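Local coordinates for uncharacterized protein VPA0106 (Vibrio parahaemolyticus, PDB 3U07), which is of unknown function, a probably exported protein that joins a DUF1254 and a DUF1214 family region in one chain, at residues Pro101-Arg107 against Val178-Tyr182; Asp115-Thr120 against Leu284-Asp288. The protein carries 2 engineered substitutions. All coordinates share one frame; numbering follows the deposited sequence.

Contact 1 of 2, residues Pro101-Arg107 against Val178-Tyr182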
ATOM      1  N   PRO A 101       7.035 -14.717 -13.393  1.00 29.22           N
ATOM      2  CA  PRO A 101       6.684 -15.558 -14.544  1.00 24.04           C
ATOM      3  C   PRO A 101       5.532 -14.981 -15.354  1.00 27.72           C
ATOM      4  O   PRO A 101       4.737 -14.205 -14.828  1.00 26.73           O
ATOM      5  CB  PRO A 101       6.272 -16.872 -13.890  1.00 29.20           C
ATOM      6  CG  PRO A 101       5.597 -16.398 -12.623  1.00 27.19           C
ATOM      7  CD  PRO A 101       6.579 -15.339 -12.134  1.00 27.21           C
ATOM      8  N   ASP A 102       5.450 -15.340 -16.633  1.00 25.52           N
ATOM      9  CA  ASP A 102       4.322 -14.888 -17.436  1.00 27.26           C
ATOM     10  C   ASP A 102       3.117 -15.544 -16.746  1.00 21.70           C
ATOM     11  O   ASP A 102       3.182 -16.711 -16.336  1.00 24.70           O
ATOM     12  CB  ASP A 102       4.442 -15.370 -18.888  1.00 29.19           C
ATOM     13  CG  ASP A 102       5.497 -14.597 -19.682  1.00 33.20           C
ATOM     14  OD1 ASP A 102       5.994 -13.567 -19.177  1.00 31.67           O
ATOM     15  OD2 ASP A 102       5.824 -15.014 -20.813  1.00 33.72           O
HETATM   16  N   MSE A 103       2.034 -14.792 -16.594  1.00 23.79           N
HETATM   17  CA  MSE A 103       0.839 -15.297 -15.919  1.00 25.87           C
HETATM   18  C   MSE A 103      -0.216 -15.711 -16.931  1.00 28.77           C
HETATM   19  O   MSE A 103      -0.078 -15.442 -18.126  1.00 31.18           O
HETATM   20  CB  MSE A 103       0.269 -14.213 -15.000  1.00 34.85           C
HETATM   21  CG  MSE A 103       0.052 -14.630 -13.545  1.00 52.05           C
HETATM   22 SE   MSE A 103       1.671 -14.575 -12.480  0.79 40.99          SE
HETATM   23  CE  MSE A 103       2.217 -12.777 -12.887  1.00 71.90           C
ATOM     24  N   ASP A 104      -1.274 -16.360 -16.451  1.00 26.89           N
ATOM     25  CA  ASP A 104      -2.346 -16.803 -17.336  1.00 22.36           C
ATOM     26  C   ASP A 104      -3.303 -15.670 -17.664  1.00 26.23           C
ATOM     27  O   ASP A 104      -3.565 -14.798 -16.833  1.00 23.88           O
ATOM     28  CB  ASP A 104      -3.086 -18.005 -16.730  1.00 27.50           C
ATOM     29  CG  ASP A 104      -3.575 -17.760 -15.306  1.00 33.64           C
ATOM     30  OD1 ASP A 104      -3.007 -16.906 -14.588  1.00 30.08           O
ATOM     31  OD2 ASP A 104      -4.530 -18.456 -14.900  1.00 32.80           O
ATOM     32  N   GLU A 105      -3.807 -15.677 -18.892  1.00 25.22           N
ATOM     33  CA  GLU A 105      -4.714 -14.635 -19.356  1.00 31.08           C
ATOM     34  C   GLU A 105      -5.859 -14.333 -18.401  1.00 31.35           C
ATOM     35  O   GLU A 105      -6.517 -15.244 -17.890  1.00 26.57           O
ATOM     36  CB  GLU A 105      -5.291 -15.003 -20.725  1.00 40.75           C
ATOM     37  CG  GLU A 105      -6.168 -13.913 -21.313  1.00 39.72           C
ATOM     38  CD  GLU A 105      -6.646 -14.239 -22.710  1.00 52.68           C
ATOM     39  OE1 GLU A 105      -7.812 -14.663 -22.863  1.00 54.67           O
ATOM     40  OE2 GLU A 105      -5.844 -14.075 -23.654  1.00 54.90           O
ATOM     41  N   GLY A 106      -6.090 -13.043 -18.170  1.00 33.87           N
ATOM     42  CA  GLY A 106      -7.169 -12.626 -17.294  1.00 35.71           C
ATOM     43  C   GLY A 106      -6.864 -12.477 -15.814  1.00 33.72           C
ATOM     44  O   GLY A 106      -7.553 -11.731 -15.123  1.00 36.18           O
ATOM     45  N   ARG A 107      -5.841 -13.162 -15.312  1.00 24.08           N
ATOM     46  CA  ARG A 107      -5.525 -13.073 -13.896  1.00 24.37           C
ATOM     47  C   ARG A 107      -4.842 -11.768 -13.504  1.00 26.57           C
ATOM     48  O   ARG A 107      -3.814 -11.397 -14.073  1.00 23.82           O
ATOM     49  CB  ARG A 107      -4.654 -14.253 -13.467  1.00 24.92           C
ATOM     50  CG  ARG A 107      -4.490 -14.373 -11.955  1.00 20.17           C
ATOM     51  CD  ARG A 107      -3.594 -15.536 -11.582  1.00 24.68           C
ATOM     52  NE  ARG A 107      -4.098 -16.801 -12.110  1.00 30.96           N
ATOM     53  CZ  ARG A 107      -5.134 -17.471 -11.611  1.00 35.84           C
ATOM     54  NH1 ARG A 107      -5.789 -17.003 -10.556  1.00 32.28           N
ATOM     55  NH2 ARG A 107      -5.519 -18.607 -12.177  1.00 35.90           N
ATOM     56  N   VAL A 178      -4.252 -22.457  -8.702  1.00 47.12           N
ATOM     57  CA  VAL A 178      -3.588 -22.117  -9.955  1.00 49.45           C
ATOM     58  C   VAL A 178      -2.629 -20.969  -9.672  1.00 46.36           C
ATOM     59  O   VAL A 178      -1.441 -21.050  -9.981  1.00 47.76           O
ATOM     60  CB  VAL A 178      -4.596 -21.662 -11.038  1.00 49.82           C
ATOM     61  CG1 VAL A 178      -3.851 -21.131 -12.254  1.00 47.15           C
ATOM     62  CG2 VAL A 178      -5.486 -22.826 -11.443  1.00 53.55           C
ATOM     63  N   ALA A 179      -3.158 -19.907  -9.073  1.00 47.73           N
ATOM     64  CA  ALA A 179      -2.363 -18.731  -8.743  1.00 48.57           C
ATOM     65  C   ALA A 179      -1.167 -19.108  -7.882  1.00 49.92           C
ATOM     66  O   ALA A 179      -0.082 -18.559  -8.049  1.00 48.72           O
ATOM     67  CB  ALA A 179      -3.226 -17.704  -8.022  1.00 46.24           C
ATOM     68  N   LEU A 180      -1.367 -20.051  -6.966  1.00 46.54           N
ATOM     69  CA  LEU A 180      -0.294 -20.491  -6.087  1.00 46.94           C
ATOM     70  C   LEU A 180       0.851 -21.127  -6.862  1.00 49.66           C
ATOM     71  O   LEU A 180       2.016 -20.966  -6.497  1.00 51.53           O
ATOM     72  CB  LEU A 180      -0.820 -21.482  -5.051  1.00 49.26           C
ATOM     73  CG  LEU A 180      -0.763 -20.949  -3.622  1.00 53.57           C
ATOM     74  CD1 LEU A 180      -1.225 -22.027  -2.659  1.00 54.42           C
ATOM     75  CD2 LEU A 180       0.661 -20.511  -3.299  1.00 57.19           C
ATOM     76  N   ASN A 181       0.526 -21.864  -7.920  1.00 48.48           N
ATOM     77  CA  ASN A 181       1.567 -22.486  -8.727  1.00 50.55           C
ATOM     78  C   ASN A 181       2.383 -21.397  -9.406  1.00 46.70           C
ATOM     79  O   ASN A 181       3.554 -21.597  -9.726  1.00 47.91           O
ATOM     80  CB  ASN A 181       0.970 -23.413  -9.785  1.00 57.59           C
ATOM     81  CG  ASN A 181       0.839 -24.837  -9.292  1.00 70.09           C
ATOM     82  OD1 ASN A 181       1.711 -25.340  -8.583  1.00 72.76           O
ATOM     83  ND2 ASN A 181      -0.243 -25.502  -9.677  1.00 74.05           N
ATOM     84  N   TYR A 182       1.758 -20.245  -9.628  1.00 41.68           N
ATOM     85  CA  TYR A 182       2.450 -19.130 -10.252  1.00 42.84           C
ATOM     86  C   TYR A 182       3.305 -18.373  -9.231  1.00 36.12           C
ATOM     87  O   TYR A 182       4.480 -18.095  -9.486  1.00 36.32           O
ATOM     88  CB  TYR A 182       1.443 -18.182 -10.911  1.00 35.61           C
ATOM     89  CG  TYR A 182       1.002 -18.631 -12.287  1.00 34.59           C
ATOM     90  CD1 TYR A 182       1.928 -18.785 -13.317  1.00 32.45           C
ATOM     91  CD2 TYR A 182      -0.339 -18.894 -12.565  1.00 40.31           C
ATOM     92  CE1 TYR A 182       1.530 -19.189 -14.592  1.00 33.34           C
ATOM     93  CE2 TYR A 182      -0.746 -19.297 -13.838  1.00 38.13           C
ATOM     94  CZ  TYR A 182       0.194 -19.444 -14.844  1.00 38.40           C
ATOM     95  OH  TYR A 182      -0.202 -19.850 -16.099  1.00 42.65           O
TER
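The side chain of Y182 reaches out from helix 173-183 and lies across the loop 101-107, so that its atoms meet M103, D102 and D104 in turn. CB packs against the selenium of M103, 3.9 Å from SE, and CG is almost as close to the same atom. With CG anti to its carbonyl carbon (chi1 -82°), the ring is carried on past M103, whose selenium sits 4.7 Å from the ring centroid, obliquely, in a Met-aromatic contact; the bent M103 chain and the tyrosine run past each other in opposite directions. Along one side of the ring, CE1 comes within 3.5 Å of the backbone O of D102. On the other, CE2 lies 3.4 Å from OD1 of D104, with the carboxylate and ring planes 33° apart. At the tip, Y182 OH rests 3.5 Å from D104 CB. That carboxylate is held in place by R107, which grips it side-on: NE bonds OD1 at 2.7 Å and NH2 bonds OD2, each oxygen using its syn lone pair. The guanidinium in turn lays one face over the helix at A179, and NH2 also has D175 as a salt-bridge partner. D104 to R107 form a type II beta turn, closed by the R107 N to D104 O bond and bridged by their salt bridge; this loop between strands 96-100 and 109-115 packs against helix 173-183 within the DUF1254 region.

Contact 2 of 2, residues Asp115-Thr120 against Leu284-Asp288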
ATOM      1  N   ASP A 115       9.800   2.904  -1.426  1.00 12.48           N
ATOM      2  CA  ASP A 115      11.031   3.183  -0.715  1.00 14.42           C
ATOM      3  C   ASP A 115      10.747   3.686   0.693  1.00 19.34           C
ATOM      4  O   ASP A 115       9.581   3.879   1.075  1.00 18.84           O
ATOM      5  CB  ASP A 115      11.911   4.181  -1.485  1.00 11.61           C
ATOM      6  CG  ASP A 115      11.256   5.540  -1.689  1.00 17.05           C
ATOM      7  OD1 ASP A 115      10.511   6.008  -0.798  1.00 16.41           O
ATOM      8  OD2 ASP A 115      11.514   6.157  -2.748  1.00 18.24           O
HETATM    9  N   MSE A 116      11.818   3.886   1.458  1.00 16.32           N
HETATM   10  CA  MSE A 116      11.718   4.334   2.842  1.00 13.78           C
HETATM   11  C   MSE A 116      11.234   5.772   3.032  1.00 18.32           C
HETATM   12  O   MSE A 116      11.164   6.261   4.157  1.00 18.56           O
HETATM   13  CB  MSE A 116      13.070   4.133   3.533  1.00 18.15           C
HETATM   14  CG  MSE A 116      13.488   2.669   3.596  1.00 24.40           C
HETATM   15 SE   MSE A 116      12.231   1.596   4.626  0.66 32.65          SE
HETATM   16  CE  MSE A 116      12.808   2.222   6.353  1.00 29.39           C
ATOM     17  N   GLY A 117      10.917   6.454   1.939  1.00 18.19           N
ATOM     18  CA  GLY A 117      10.415   7.811   2.059  1.00 20.47           C
ATOM     19  C   GLY A 117       8.916   7.776   1.807  1.00 24.19           C
ATOM     20  O   GLY A 117       8.249   8.810   1.724  1.00 18.12           O
ATOM     21  N   HIS A 118       8.414   6.548   1.687  1.00 20.62           N
ATOM     22  CA  HIS A 118       7.012   6.213   1.426  1.00 18.00           C
ATOM     23  C   HIS A 118       6.526   6.589   0.026  1.00 22.59           C
ATOM     24  O   HIS A 118       5.385   7.011  -0.158  1.00 16.51           O
ATOM     25  CB  HIS A 118       6.081   6.808   2.494  1.00 16.99           C
ATOM     26  CG  HIS A 118       4.773   6.079   2.617  1.00 18.71           C
ATOM     27  ND1 HIS A 118       3.593   6.568   2.099  1.00 15.92           N
ATOM     28  CD2 HIS A 118       4.472   4.880   3.172  1.00 21.36           C
ATOM     29  CE1 HIS A 118       2.621   5.700   2.330  1.00 15.67           C
ATOM     30  NE2 HIS A 118       3.128   4.668   2.978  1.00 17.41           N
ATOM     31  N   TYR A 119       7.414   6.433  -0.957  1.00 18.10           N
ATOM     32  CA  TYR A 119       7.078   6.690  -2.357  1.00 16.40           C
ATOM     33  C   TYR A 119       7.025   5.359  -3.091  1.00 19.49           C
ATOM     34  O   TYR A 119       7.912   4.518  -2.922  1.00 17.28           O
ATOM     35  CB  TYR A 119       8.142   7.529  -3.071  1.00 13.97           C
ATOM     36  CG  TYR A 119       8.197   8.973  -2.681  1.00 16.92           C
ATOM     37  CD1 TYR A 119       9.149   9.431  -1.777  1.00 15.04           C
ATOM     38  CD2 TYR A 119       7.305   9.890  -3.229  1.00 17.36           C
ATOM     39  CE1 TYR A 119       9.215  10.769  -1.426  1.00 18.79           C
ATOM     40  CE2 TYR A 119       7.361  11.234  -2.885  1.00 17.77           C
ATOM     41  CZ  TYR A 119       8.319  11.666  -1.982  1.00 22.16           C
ATOM     42  OH  TYR A 119       8.380  12.991  -1.626  1.00 19.79           O
ATOM     43  N   THR A 120       5.988   5.157  -3.895  1.00 19.70           N
ATOM     44  CA  THR A 120       5.911   3.937  -4.686  1.00 18.03           C
ATOM     45  C   THR A 120       6.962   4.144  -5.795  1.00 18.41           C
ATOM     46  O   THR A 120       6.997   5.204  -6.425  1.00 22.42           O
ATOM     47  CB  THR A 120       4.506   3.765  -5.312  1.00 18.22           C
ATOM     48  OG1 THR A 120       3.603   3.251  -4.320  1.00 16.06           O
ATOM     49  CG2 THR A 120       4.557   2.817  -6.501  1.00 18.59           C
ATOM     50  N   LEU A 284      -0.989   9.201  -2.093  1.00 19.08           N
ATOM     51  CA  LEU A 284      -0.223   8.019  -2.451  1.00 21.29           C
ATOM     52  C   LEU A 284       0.265   8.155  -3.878  1.00 24.97           C
ATOM     53  O   LEU A 284      -0.526   8.357  -4.795  1.00 20.37           O
ATOM     54  CB  LEU A 284      -1.107   6.776  -2.302  1.00 21.40           C
ATOM     55  CG  LEU A 284      -1.698   6.551  -0.903  1.00 22.85           C
ATOM     56  CD1 LEU A 284      -2.709   5.415  -0.939  1.00 19.66           C
ATOM     57  CD2 LEU A 284      -0.571   6.228   0.084  1.00 18.98           C
ATOM     58  N   GLY A 285       1.575   8.043  -4.069  1.00 17.80           N
ATOM     59  CA  GLY A 285       2.113   8.182  -5.408  1.00 12.26           C
ATOM     60  C   GLY A 285       3.605   7.911  -5.509  1.00 14.59           C
ATOM     61  O   GLY A 285       4.200   7.261  -4.644  1.00 18.30           O
ATOM     62  N   THR A 286       4.206   8.429  -6.571  1.00 22.09           N
ATOM     63  CA  THR A 286       5.623   8.239  -6.838  1.00 21.25           C
ATOM     64  C   THR A 286       6.355   9.554  -6.648  1.00 20.76           C
ATOM     65  O   THR A 286       5.735  10.600  -6.442  1.00 20.84           O
ATOM     66  CB  THR A 286       5.836   7.815  -8.297  1.00 20.85           C
ATOM     67  OG1 THR A 286       5.523   8.926  -9.152  1.00 20.14           O
ATOM     68  CG2 THR A 286       4.917   6.644  -8.662  1.00 19.61           C
ATOM     69  N   ARG A 287       7.683   9.520  -6.712  1.00 15.36           N
ATOM     70  CA  ARG A 287       8.438  10.771  -6.584  1.00 20.75           C
ATOM     71  C   ARG A 287       8.141  11.640  -7.819  1.00 22.21           C
ATOM     72  O   ARG A 287       8.247  12.876  -7.734  1.00 22.06           O
ATOM     73  CB  ARG A 287       9.938  10.497  -6.510  1.00 20.57           C
ATOM     74  CG  ARG A 287      10.344   9.873  -5.181  1.00 21.28           C
ATOM     75  CD  ARG A 287      11.840   9.671  -5.009  1.00 28.37           C
ATOM     76  NE  ARG A 287      12.141   9.039  -3.726  1.00 25.75           N
ATOM     77  CZ  ARG A 287      12.240   9.676  -2.561  1.00 24.65           C
ATOM     78  NH1 ARG A 287      12.069  10.991  -2.490  1.00 24.77           N
ATOM     79  NH2 ARG A 287      12.509   8.988  -1.460  1.00 20.42           N
ATOM     80  N   ASP A 288       7.759  11.058  -8.938  1.00 22.26           N
ATOM     81  CA  ASP A 288       7.505  11.966 -10.030  1.00 25.56           C
ATOM     82  C   ASP A 288       6.234  12.792  -9.840  1.00 17.60           C
ATOM     83  O   ASP A 288       6.112  13.889 -10.379  1.00 23.40           O
ATOM     84  CB  ASP A 288       7.444  11.202 -11.314  1.00 35.55           C
ATOM     85  CG  ASP A 288       8.780  11.160 -12.012  1.00 52.99           C
ATOM     86  OD1 ASP A 288       9.371  12.242 -12.203  1.00 59.92           O
ATOM     87  OD2 ASP A 288       9.226  10.056 -12.397  1.00 59.26           O
TER
HETATM   88  O   HOH W   1       2.951   7.213  -1.697  1.00 22.98           O
HETATM   89  O   HOH W   2       8.951   6.964  -6.888  1.00 22.44           O
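R287 lies over the ring of Y119, its CG 3.6 Å from the ring centroid and 17° off the normal, a CH-pi contact on one face. Extended from CG to NE, the arginine carries its guanidinium over the CD1-CE1 side of the ring, CD1 of Y119 sitting over the centre of one guanidinium face while the two planes stand 40° apart. The same group meets D115: NE bonds OD2 at 3.1 Å on the syn side, and a weak bond from NH2 ends on the same oxygen. The other carboxylate oxygen, OD1, turns back into its own turn, taking N-H groups from G117, at 2.8 Å, and Y119 from opposite faces of its plane; the first bond makes an Asx turn within the type I turn D115-H118. This double grip should steady the carboxylate. Alongside, T120 N donates to G285 O at 2.9 Å, and two waters extend the backbone link: one joins H118 O to G285 N, the other T120 O to R287 N. T286 caps the following helix through a weak OG1 bond from D288 N. Farther out, D232 forms a salt bridge with NH1 of R287, R295 bonds the Y119 hydroxyl, and the backbone N of W307 donates to NE2 of H118. The buried contact sets the hairpin between strands 109-115 and 120-125 against the loop entering helix 287-290 and its first residue, with helix 228-231 touching D115 and R287.

Contacts 1 and 2 lie 28 Å apart between centres, with about 17 Å between their nearest atoms, and do not touch. Strand 109-115 connects them directly: the loop 101-107 precedes it and the turn 115-120 begins at its far end, so the two contacts occupy opposite ends of one strand of an antiparallel sheet. Along the chain their segments alternate, 101-107, 115-120, 178-182 and 284-288. Contact 1 is partly buried and far from the chain centre, closing within the DUF1254 range; contact 2 is buried nearer the centre and ties that range to a later part of the chain. Together they place one end of the strand beside helix 173-183 and the other beside the loop and first turn of helix 287-290.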